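Local coordinates for peptidoglycan synthetase penicillin-binding protein 3 (Bifidobacterium adolescentis, PDB 4YE5) that probably binds penicillin and, as a member of the transpeptidase family, is thought to cross-link peptidoglycan peptides during cell-wall synthesis, at residues 239-250 with 515-526; 362-370 with 404-414. All coordinates share one frame; numbering follows the deposited sequence.

Contact 1: residues 239-250 with 515-526; sequences HSAWGIAMVQDV and PRFVITVVLKDP. With GOL (glycerol), chain C.
Val247 and Phe517 meet on one face of the central five-stranded antiparallel sheet of the transpeptidase domain, a penicillin-binding fold related to the serine beta-lactamases. CG1 of Val247 lies 4.0 Å from CD1 of Phe517, approaching the ring obliquely, and helix 535-549 packs over this face through Ile542, Leu546 and Met547. On the reverse face Ile244 and Val522 run side by side, CG1 to CB 3.8 Å. Strands 242-249 and 517-524 are antiparallel at 167°, and paired backbone bonds hold them from Ile244 with Val522 to Gln248 with Val518; the bond from Gln248 N to Val518 O is 2.8 Å long and nearly straight.

Toward one end, Trp242 has CG set between its backbone N and carbonyl carbon (chi1 52°), which lays one face of the indole against the aliphatic part of Lys524. CB of Lys524 makes a CH-pi contact 3.8 Å from the centroid of the five-membered ring, while the extended chain carries NZ on to Ala493 O. At the other end, Arg516 and Phe517 form a classic beta bulge against Ile510. Val250 N still donates to Arg516 O at 2.9 Å. Beyond it a glycerol, probably from crystallisation, bridges Asp249 and Arg516, whose OD1 and NE are 4.5 Å apart, too far for a salt bridge: glycerol O2 donates to Asp249 OD1 at 2.5 Å, and Arg516 NH2 donates to glycerol O1 at 3.0 Å.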
loop_
_atom_site.group_PDB
_atom_site.type_symbol
_atom_site.label_atom_id
_atom_site.label_comp_id
_atom_site.label_asym_id
_atom_site.label_seq_id
_atom_site.Cartn_x
_atom_site.Cartn_y
_atom_site.Cartn_z
ATOM N N HIS A 239 4.255 25.081 1.395
ATOM C CA HIS A 239 3.549 25.030 2.677
ATOM C C HIS A 239 2.123 24.474 2.635
ATOM O O HIS A 239 1.274 24.886 3.427
ATOM C CB HIS A 239 3.558 26.422 3.329
ATOM C CG HIS A 239 4.920 27.037 3.385
ATOM N ND1 HIS A 239 5.902 26.589 4.245
ATOM C CD2 HIS A 239 5.472 28.048 2.673
ATOM C CE1 HIS A 239 6.998 27.307 4.067
ATOM N NE2 HIS A 239 6.766 28.193 3.113
ATOM N N SER A 240 1.875 23.536 1.724
ATOM C CA SER A 240 0.594 22.844 1.661
ATOM C C SER A 240 0.259 22.219 2.995
ATOM O O SER A 240 1.160 21.817 3.733
ATOM C CB SER A 240 0.652 21.748 0.602
ATOM O OG SER A 240 1.082 22.280 -0.636
ATOM N N ALA A 241 -1.032 22.132 3.322
ATOM C CA ALA A 241 -1.418 21.437 4.557
ATOM C C ALA A 241 -0.958 19.974 4.477
ATOM O O ALA A 241 -0.575 19.373 5.478
ATOM C CB ALA A 241 -2.918 21.511 4.767
ATOM N N TRP A 242 -0.996 19.412 3.276
ATOM C CA TRP A 242 -0.496 18.057 3.047
ATOM C C TRP A 242 -0.369 17.850 1.559
ATOM O O TRP A 242 -0.907 18.638 0.778
ATOM C CB TRP A 242 -1.376 16.944 3.683
ATOM C CG TRP A 242 -2.891 16.950 3.373
ATOM C CD1 TRP A 242 -3.896 17.233 4.271
ATOM C CD2 TRP A 242 -3.555 16.604 2.131
ATOM N NE1 TRP A 242 -5.123 17.110 3.656
ATOM C CE2 TRP A 242 -4.946 16.715 2.360
ATOM C CE3 TRP A 242 -3.112 16.221 0.863
ATOM C CZ2 TRP A 242 -5.892 16.471 1.356
ATOM C CZ3 TRP A 242 -4.062 15.967 -0.139
ATOM C CH2 TRP A 242 -5.437 16.110 0.120
ATOM N N GLY A 243 0.373 16.816 1.169
ATOM C CA GLY A 243 0.502 16.474 -0.236
ATOM C C GLY A 243 0.556 14.962 -0.346
ATOM O O GLY A 243 1.065 14.292 0.562
ATOM N N ILE A 244 0.002 14.423 -1.428
ATOM C CA ILE A 244 0.112 12.984 -1.697
ATOM C C ILE A 244 0.482 12.814 -3.166
ATOM O O ILE A 244 0.205 13.687 -3.980
ATOM C CB ILE A 244 -1.206 12.227 -1.370
ATOM C CG1 ILE A 244 -2.302 12.566 -2.358
ATOM C CG2 ILE A 244 -1.698 12.508 0.072
ATOM C CD1 ILE A 244 -3.734 12.213 -1.856
ATOM N N ALA A 245 1.130 11.704 -3.508
ATOM C CA ALA A 245 1.597 11.490 -4.873
ATOM C C ALA A 245 1.612 10.013 -5.145
ATOM O O ALA A 245 1.833 9.204 -4.229
ATOM C CB ALA A 245 3.017 12.037 -5.055
HETATM N N MSE A 246 1.412 9.658 -6.405
HETATM C CA MSE A 246 1.394 8.258 -6.809
HETATM C C MSE A 246 2.058 8.113 -8.158
HETATM O O MSE A 246 1.888 8.975 -9.025
HETATM C CB MSE A 246 -0.058 7.773 -6.916
HETATM C CG MSE A 246 -0.183 6.351 -7.363
HETATM SE SE MSE A 246 -2.061 5.912 -7.282
HETATM C CE MSE A 246 -1.918 4.049 -7.622
ATOM N N VAL A 247 2.815 7.033 -8.343
ATOM C CA VAL A 247 3.394 6.730 -9.644
ATOM C C VAL A 247 2.931 5.338 -10.066
ATOM O O VAL A 247 3.121 4.367 -9.325
ATOM C CB VAL A 247 4.955 6.745 -9.611
ATOM C CG1 VAL A 247 5.508 6.315 -10.986
ATOM C CG2 VAL A 247 5.490 8.121 -9.218
ATOM N N GLN A 248 2.323 5.233 -11.242
ATOM C CA GLN A 248 1.833 3.950 -11.739
ATOM C C GLN A 248 2.453 3.588 -13.098
ATOM O O GLN A 248 2.582 4.449 -13.974
ATOM C CB GLN A 248 0.291 4.007 -11.869
ATOM C CG GLN A 248 -0.349 2.742 -12.450
ATOM C CD GLN A 248 -1.847 2.725 -12.266
ATOM O OE1 GLN A 248 -2.355 3.143 -11.228
ATOM N NE2 GLN A 248 -2.563 2.254 -13.272
ATOM N N ASP A 249 2.852 2.329 -13.258
ATOM C CA ASP A 249 3.330 1.820 -14.552
ATOM C C ASP A 249 2.161 1.611 -15.510
ATOM O O ASP A 249 1.263 0.811 -15.230
ATOM C CB ASP A 249 4.034 0.476 -14.389
ATOM C CG ASP A 249 4.510 -0.085 -15.727
ATOM O OD1 ASP A 249 5.509 0.437 -16.265
ATOM O OD2 ASP A 249 3.884 -1.031 -16.243
ATOM N N VAL A 250 2.188 2.305 -16.645
ATOM C CA VAL A 250 1.060 2.313 -17.574
ATOM C C VAL A 250 0.647 0.929 -18.046
ATOM O O VAL A 250 -0.528 0.576 -18.001
ATOM C CB VAL A 250 1.349 3.209 -18.801
ATOM C CG1 VAL A 250 0.316 2.978 -19.916
ATOM C CG2 VAL A 250 1.335 4.671 -18.380
ATOM N N PRO A 515 3.615 6.173 -23.759
ATOM C CA PRO A 515 3.352 6.362 -22.324
ATOM C C PRO A 515 3.995 5.285 -21.465
ATOM O O PRO A 515 3.879 4.103 -21.751
ATOM C CB PRO A 515 1.825 6.269 -22.243
ATOM C CG PRO A 515 1.378 6.854 -23.557
ATOM C CD PRO A 515 2.367 6.215 -24.546
ATOM N N ARG A 516 4.660 5.706 -20.406
ATOM C CA ARG A 516 5.349 4.772 -19.529
ATOM C C ARG A 516 4.801 4.854 -18.106
ATOM O O ARG A 516 4.575 3.831 -17.455
ATOM C CB ARG A 516 6.835 5.111 -19.535
ATOM C CG ARG A 516 7.661 4.297 -18.580
ATOM C CD ARG A 516 8.031 2.957 -19.153
ATOM N NE ARG A 516 9.050 2.307 -18.334
ATOM C CZ ARG A 516 10.327 2.200 -18.672
ATOM N NH1 ARG A 516 10.763 2.684 -19.834
ATOM N NH2 ARG A 516 11.165 1.581 -17.854
ATOM N N PHE A 517 4.589 6.075 -17.621
ATOM C CA PHE A 517 4.069 6.278 -16.272
ATOM C C PHE A 517 2.887 7.205 -16.233
ATOM O O PHE A 517 2.749 8.090 -17.072
ATOM C CB PHE A 517 5.141 6.885 -15.355
ATOM C CG PHE A 517 6.400 6.069 -15.271
ATOM C CD1 PHE A 517 6.421 4.854 -14.581
ATOM C CD2 PHE A 517 7.558 6.512 -15.871
ATOM C CE1 PHE A 517 7.605 4.080 -14.514
ATOM C CE2 PHE A 517 8.747 5.752 -15.819
ATOM C CZ PHE A 517 8.767 4.539 -15.141
ATOM N N VAL A 518 2.065 7.026 -15.205
ATOM C CA VAL A 518 1.147 8.064 -14.785
ATOM C C VAL A 518 1.544 8.513 -13.389
ATOM O O VAL A 518 1.863 7.692 -12.508
ATOM C CB VAL A 518 -0.311 7.570 -14.760
ATOM C CG1 VAL A 518 -1.251 8.710 -14.299
ATOM C CG2 VAL A 518 -0.699 7.075 -16.156
ATOM N N ILE A 519 1.550 9.819 -13.208
ATOM C CA ILE A 519 2.009 10.432 -11.978
ATOM C C ILE A 519 0.927 11.383 -11.577
ATOM O O ILE A 519 0.585 12.295 -12.329
ATOM C CB ILE A 519 3.262 11.297 -12.226
ATOM C CG1 ILE A 519 4.403 10.460 -12.838
ATOM C CG2 ILE A 519 3.740 11.936 -10.911
ATOM C CD1 ILE A 519 5.448 11.353 -13.529
ATOM N N THR A 520 0.392 11.194 -10.387
ATOM C CA THR A 520 -0.650 12.087 -9.926
ATOM C C THR A 520 -0.228 12.722 -8.612
ATOM O O THR A 520 0.305 12.044 -7.739
ATOM C CB THR A 520 -1.967 11.322 -9.723
ATOM O OG1 THR A 520 -2.355 10.704 -10.959
ATOM C CG2 THR A 520 -3.078 12.277 -9.270
ATOM N N VAL A 521 -0.469 14.020 -8.473
ATOM C CA VAL A 521 -0.150 14.744 -7.246
ATOM C C VAL A 521 -1.383 15.521 -6.779
ATOM O O VAL A 521 -2.090 16.112 -7.597
ATOM C CB VAL A 521 1.037 15.713 -7.454
ATOM C CG1 VAL A 521 1.206 16.668 -6.225
ATOM C CG2 VAL A 521 2.328 14.925 -7.667
ATOM N N VAL A 522 -1.653 15.490 -5.476
ATOM C CA VAL A 522 -2.725 16.286 -4.876
ATOM C C VAL A 522 -2.167 17.040 -3.680
ATOM O O VAL A 522 -1.580 16.423 -2.791
ATOM C CB VAL A 522 -3.894 15.379 -4.399
ATOM C CG1 VAL A 522 -5.042 16.229 -3.891
ATOM C CG2 VAL A 522 -4.356 14.455 -5.551
ATOM N N LEU A 523 -2.340 18.363 -3.656
ATOM C CA LEU A 523 -1.857 19.200 -2.550
ATOM C C LEU A 523 -3.018 19.975 -1.972
ATOM O O LEU A 523 -3.838 20.511 -2.719
ATOM C CB LEU A 523 -0.805 20.223 -3.052
ATOM C CG LEU A 523 0.357 19.658 -3.874
ATOM C CD1 LEU A 523 1.211 20.828 -4.403
ATOM C CD2 LEU A 523 1.229 18.711 -3.034
ATOM N N LYS A 524 -3.081 20.051 -0.649
ATOM C CA LYS A 524 -4.122 20.828 0.016
ATOM C C LYS A 524 -3.615 22.209 0.389
ATOM O O LYS A 524 -2.579 22.337 1.031
ATOM C CB LYS A 524 -4.653 20.120 1.265
ATOM C CG LYS A 524 -5.801 20.917 1.954
ATOM C CD LYS A 524 -6.481 20.109 3.079
ATOM C CE LYS A 524 -7.489 21.010 3.831
ATOM N NZ LYS A 524 -8.440 20.218 4.699
ATOM N N ASP A 525 -4.349 23.228 -0.042
ATOM C CA ASP A 525 -4.012 24.616 0.239
ATOM C C ASP A 525 -2.550 25.005 -0.052
ATOM O O ASP A 525 -1.879 25.569 0.822
ATOM C CB ASP A 525 -4.360 24.933 1.698
ATOM C CG ASP A 525 -5.871 24.966 1.941
ATOM O OD1 ASP A 525 -6.621 25.327 1.009
ATOM O OD2 ASP A 525 -6.308 24.643 3.070
ATOM N N PRO A 526 -2.044 24.717 -1.273
ATOM C CA PRO A 526 -0.679 25.181 -1.575
ATOM C C PRO A 526 -0.587 26.709 -1.632
ATOM O O PRO A 526 -1.549 27.361 -2.010
ATOM C CB PRO A 526 -0.409 24.594 -2.966
ATOM C CG PRO A 526 -1.771 24.477 -3.584
ATOM C CD PRO A 526 -2.682 24.075 -2.442
HETATM C C1 GOL C . 10.065 0.252 -14.600
HETATM O O1 GOL C . 10.483 -0.464 -15.737
HETATM C C2 GOL C . 8.561 0.077 -14.483
HETATM O O2 GOL C . 7.999 0.330 -15.766
HETATM C C3 GOL C . 8.310 -1.362 -14.029
HETATM O O3 GOL C . 6.931 -1.632 -13.827
HETATM O O HOH W 1 -1.448 25.782 3.348
HETATM O O HOH W 2 4.457 0.942 -18.774
#

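Contact 2: residues 362-370 with 404-414; sequences FISKFGIGQ and YTVNVMQLTNA
Ile368 reaches Tyr404 and Val406 through two different branches, divided by its torsions: CG2 stands opposite the backbone N, whereas CG1 is anti to the carbonyl carbon (chi1 -58°) and bends at chi2 to send CD1 toward Val406. CG2 comes within 3.5 Å of Tyr404 CD1, the two side chains crossing at about a right angle, and CD1 lies 3.9 Å from Val406 CG1. A methyl of the preceding helix also meets the tyrosine: Ile363 CG2 sits over one face of its ring, 14° off the normal. Farther along, Phe366 CB rests 3.9 Å from Ala414 CB, and the Phe366 ring turns its edge to Ala414 O.

Gly367, with positive phi, ends helix 356-365 in a Schellman motif and starts a type II turn to Gln370. Across the contact is the start of helix 408-419, where Asn407 and Gln410 form a capping box: Gln410 N donates to Asn407 OD1 nearly along the C=O axis, and Asn407 N donates to Gln410 OE1. With OE1 held in the cap, NE2 points across to Gln370 O, a 2.7 Å bond lying in the Gln410 amide plane but above the carbonyl plane of Gln370; NE2 also bonds to Glu381 O. One water bridges Phe366 O and Gln410 O. With both ends of the buried Gln410 amide engaged, its flip state is well defined by the bonding, and a single side chain couples the cap of one helix to the turn that follows another.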
loop_
_atom_site.group_PDB
_atom_site.type_symbol
_atom_site.label_atom_id
_atom_site.label_comp_id
_atom_site.label_asym_id
_atom_site.label_seq_id
_atom_site.Cartn_x
_atom_site.Cartn_y
_atom_site.Cartn_z
ATOM N N PHE A 362 -20.266 6.197 -18.058
ATOM C CA PHE A 362 -18.867 6.429 -18.389
ATOM C C PHE A 362 -18.003 6.792 -17.203
ATOM O O PHE A 362 -16.876 6.332 -17.105
ATOM C CB PHE A 362 -18.686 7.345 -19.600
ATOM C CG PHE A 362 -18.844 6.595 -20.904
ATOM C CD1 PHE A 362 -17.775 5.898 -21.452
ATOM C CD2 PHE A 362 -20.077 6.518 -21.528
ATOM C CE1 PHE A 362 -17.935 5.172 -22.640
ATOM C CE2 PHE A 362 -20.246 5.803 -22.711
ATOM C CZ PHE A 362 -19.174 5.132 -23.269
ATOM N N ILE A 363 -18.544 7.550 -16.263
ATOM C CA ILE A 363 -17.774 7.819 -15.057
ATOM C C ILE A 363 -17.518 6.522 -14.285
ATOM O O ILE A 363 -16.381 6.214 -13.916
ATOM C CB ILE A 363 -18.440 8.908 -14.210
ATOM C CG1 ILE A 363 -18.348 10.233 -14.985
ATOM C CG2 ILE A 363 -17.737 9.022 -12.834
ATOM C CD1 ILE A 363 -19.387 11.211 -14.629
ATOM N N SER A 364 -18.572 5.743 -14.082
ATOM C CA SER A 364 -18.464 4.470 -13.380
ATOM C C SER A 364 -17.527 3.500 -14.111
ATOM O O SER A 364 -16.722 2.809 -13.487
ATOM C CB SER A 364 -19.855 3.833 -13.270
ATOM O OG SER A 364 -19.821 2.718 -12.396
ATOM N N LYS A 365 -17.646 3.443 -15.435
ATOM C CA LYS A 365 -16.803 2.561 -16.248
ATOM C C LYS A 365 -15.301 2.807 -16.028
ATOM O O LYS A 365 -14.491 1.889 -16.169
ATOM C CB LYS A 365 -17.117 2.769 -17.725
ATOM C CG LYS A 365 -17.092 1.533 -18.593
ATOM C CD LYS A 365 -17.541 1.938 -20.009
ATOM C CE LYS A 365 -17.798 0.750 -20.924
ATOM N NZ LYS A 365 -18.416 1.218 -22.202
ATOM N N PHE A 366 -14.925 4.039 -15.708
ATOM C CA PHE A 366 -13.506 4.352 -15.440
ATOM C C PHE A 366 -13.056 3.906 -14.045
ATOM O O PHE A 366 -11.899 4.123 -13.652
ATOM C CB PHE A 366 -13.243 5.852 -15.604
ATOM C CG PHE A 366 -12.996 6.286 -17.026
ATOM C CD1 PHE A 366 -11.707 6.311 -17.541
ATOM C CD2 PHE A 366 -14.047 6.673 -17.845
ATOM C CE1 PHE A 366 -11.467 6.728 -18.852
ATOM C CE2 PHE A 366 -13.828 7.079 -19.155
ATOM C CZ PHE A 366 -12.541 7.109 -19.666
ATOM N N GLY A 367 -13.955 3.277 -13.292
ATOM C CA GLY A 367 -13.616 2.760 -11.964
ATOM C C GLY A 367 -14.025 3.661 -10.798
ATOM O O GLY A 367 -13.727 3.364 -9.634
ATOM N N ILE A 368 -14.701 4.765 -11.097
ATOM C CA ILE A 368 -15.096 5.724 -10.045
ATOM C C ILE A 368 -16.223 5.122 -9.224
ATOM O O ILE A 368 -17.163 4.560 -9.786
ATOM C CB ILE A 368 -15.561 7.060 -10.664
ATOM C CG1 ILE A 368 -14.454 7.670 -11.540
ATOM C CG2 ILE A 368 -16.013 8.055 -9.607
ATOM C CD1 ILE A 368 -13.060 7.559 -10.963
ATOM N N GLY A 369 -16.137 5.235 -7.898
ATOM C CA GLY A 369 -17.175 4.713 -7.019
ATOM C C GLY A 369 -17.015 3.229 -6.708
ATOM O O GLY A 369 -17.831 2.642 -6.010
ATOM N N GLN A 370 -15.956 2.616 -7.229
ATOM C CA GLN A 370 -15.714 1.197 -6.994
ATOM C C GLN A 370 -14.365 0.964 -6.314
ATOM O O GLN A 370 -13.410 1.730 -6.507
ATOM C CB GLN A 370 -15.758 0.451 -8.324
ATOM C CG GLN A 370 -16.994 0.760 -9.138
ATOM C CD GLN A 370 -16.816 0.401 -10.585
ATOM O OE1 GLN A 370 -16.660 -0.769 -10.928
ATOM N NE2 GLN A 370 -16.818 1.411 -11.449
ATOM N N TYR A 404 -19.022 14.124 -7.046
ATOM C CA TYR A 404 -18.613 12.747 -6.770
ATOM C C TYR A 404 -17.182 12.815 -6.293
ATOM O O TYR A 404 -16.509 13.815 -6.536
ATOM C CB TYR A 404 -18.732 11.851 -8.003
ATOM C CG TYR A 404 -17.796 12.150 -9.178
ATOM C CD1 TYR A 404 -16.541 11.538 -9.272
ATOM C CD2 TYR A 404 -18.194 12.985 -10.221
ATOM C CE1 TYR A 404 -15.700 11.772 -10.362
ATOM C CE2 TYR A 404 -17.351 13.232 -11.316
ATOM C CZ TYR A 404 -16.109 12.620 -11.376
ATOM O OH TYR A 404 -15.276 12.849 -12.455
ATOM N N THR A 405 -16.719 11.792 -5.580
ATOM C CA THR A 405 -15.376 11.864 -5.007
ATOM C C THR A 405 -14.543 10.653 -5.396
ATOM O O THR A 405 -15.089 9.578 -5.653
ATOM C CB THR A 405 -15.408 11.860 -3.484
ATOM O OG1 THR A 405 -15.989 10.620 -3.052
ATOM C CG2 THR A 405 -16.221 13.060 -2.950
ATOM N N VAL A 406 -13.220 10.836 -5.403
ATOM C CA VAL A 406 -12.284 9.783 -5.767
ATOM C C VAL A 406 -11.125 9.758 -4.769
ATOM O O VAL A 406 -10.885 10.747 -4.084
ATOM C CB VAL A 406 -11.685 10.072 -7.150
ATOM C CG1 VAL A 406 -12.802 10.294 -8.174
ATOM C CG2 VAL A 406 -10.769 11.319 -7.085
ATOM N N ASN A 407 -10.403 8.638 -4.684
ATOM C CA ASN A 407 -9.087 8.693 -4.046
ATOM C C ASN A 407 -8.019 8.776 -5.121
ATOM O O ASN A 407 -8.329 8.686 -6.324
ATOM C CB ASN A 407 -8.846 7.532 -3.060
ATOM C CG ASN A 407 -9.070 6.181 -3.681
ATOM O OD1 ASN A 407 -8.546 5.878 -4.758
ATOM N ND2 ASN A 407 -9.870 5.353 -3.012
ATOM N N VAL A 408 -6.771 8.969 -4.712
ATOM C CA VAL A 408 -5.718 9.151 -5.693
ATOM C C VAL A 408 -5.507 7.915 -6.574
ATOM O O VAL A 408 -5.147 8.049 -7.753
ATOM C CB VAL A 408 -4.383 9.655 -5.030
ATOM C CG1 VAL A 408 -3.672 8.539 -4.266
ATOM C CG2 VAL A 408 -3.444 10.258 -6.095
HETATM N N MSE A 409 -5.753 6.715 -6.034
HETATM C CA MSE A 409 -5.551 5.489 -6.812
HETATM C C MSE A 409 -6.600 5.376 -7.928
HETATM O O MSE A 409 -6.304 4.972 -9.058
HETATM C CB MSE A 409 -5.612 4.232 -5.923
HETATM C CG MSE A 409 -4.518 4.141 -4.860
HETATM SE SE MSE A 409 -4.993 5.089 -3.219
HETATM C CE MSE A 409 -6.317 3.855 -2.452
ATOM N N GLN A 410 -7.843 5.697 -7.592
ATOM C CA GLN A 410 -8.926 5.657 -8.573
ATOM C C GLN A 410 -8.714 6.702 -9.676
ATOM O O GLN A 410 -8.908 6.424 -10.859
ATOM C CB GLN A 410 -10.256 5.940 -7.884
ATOM C CG GLN A 410 -10.728 4.814 -6.974
ATOM C CD GLN A 410 -11.961 5.222 -6.203
ATOM O OE1 GLN A 410 -12.055 6.368 -5.759
ATOM N NE2 GLN A 410 -12.921 4.300 -6.051
ATOM N N LEU A 411 -8.317 7.905 -9.287
ATOM C CA LEU A 411 -8.083 8.959 -10.269
ATOM C C LEU A 411 -6.952 8.544 -11.219
ATOM O O LEU A 411 -7.032 8.709 -12.431
ATOM C CB LEU A 411 -7.704 10.257 -9.547
ATOM C CG LEU A 411 -7.518 11.468 -10.461
ATOM C CD1 LEU A 411 -8.755 11.641 -11.298
ATOM C CD2 LEU A 411 -7.241 12.718 -9.624
ATOM N N THR A 412 -5.904 7.972 -10.643
ATOM C CA THR A 412 -4.723 7.607 -11.383
ATOM C C THR A 412 -5.043 6.448 -12.333
ATOM O O THR A 412 -4.605 6.450 -13.475
ATOM C CB THR A 412 -3.578 7.242 -10.425
ATOM O OG1 THR A 412 -3.191 8.418 -9.699
ATOM C CG2 THR A 412 -2.363 6.726 -11.184
ATOM N N ASN A 413 -5.816 5.471 -11.861
ATOM C CA ASN A 413 -6.225 4.376 -12.723
ATOM C C ASN A 413 -7.124 4.841 -13.881
ATOM O O ASN A 413 -7.009 4.335 -14.993
ATOM C CB ASN A 413 -6.929 3.254 -11.945
ATOM C CG ASN A 413 -6.658 1.880 -12.549
ATOM O OD1 ASN A 413 -5.613 1.667 -13.176
ATOM N ND2 ASN A 413 -7.590 0.941 -12.364
ATOM N N ALA A 414 -8.007 5.794 -13.616
ATOM C CA ALA A 414 -8.889 6.324 -14.670
ATOM C C ALA A 414 -8.065 7.015 -15.757
ATOM O O ALA A 414 -8.281 6.819 -16.950
ATOM C CB ALA A 414 -9.915 7.306 -14.070
HETATM O O HOH W 3 -10.590 4.278 -11.448
HETATM O O HOH W 4 -14.528 7.094 -6.769
#

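Contact 1 joins two neighbouring strands of the five-stranded sheet, and contact 2 joins helix 408-419, which packs on that sheet, to the end of helix 356-365; their centres are about 15 Å apart. They meet directly along helix 408-419: Thr412 OG1 lies 2.7 Å from Thr520 OG1, and Gln248 NE2 lies 3.1 Å from Asn413 OD1, both probable hydrogen bonds. Packing joins them as well, Met246 SE coming to 3.5 Å from Met409 CA. In sequence, both segments of 362-370 with 404-414 fall between the two paired strands. Tyr404 lies near, without touching, a probable SxxK motif of Ser287 and Lys290, which would place contact 2 beside the presumed active site.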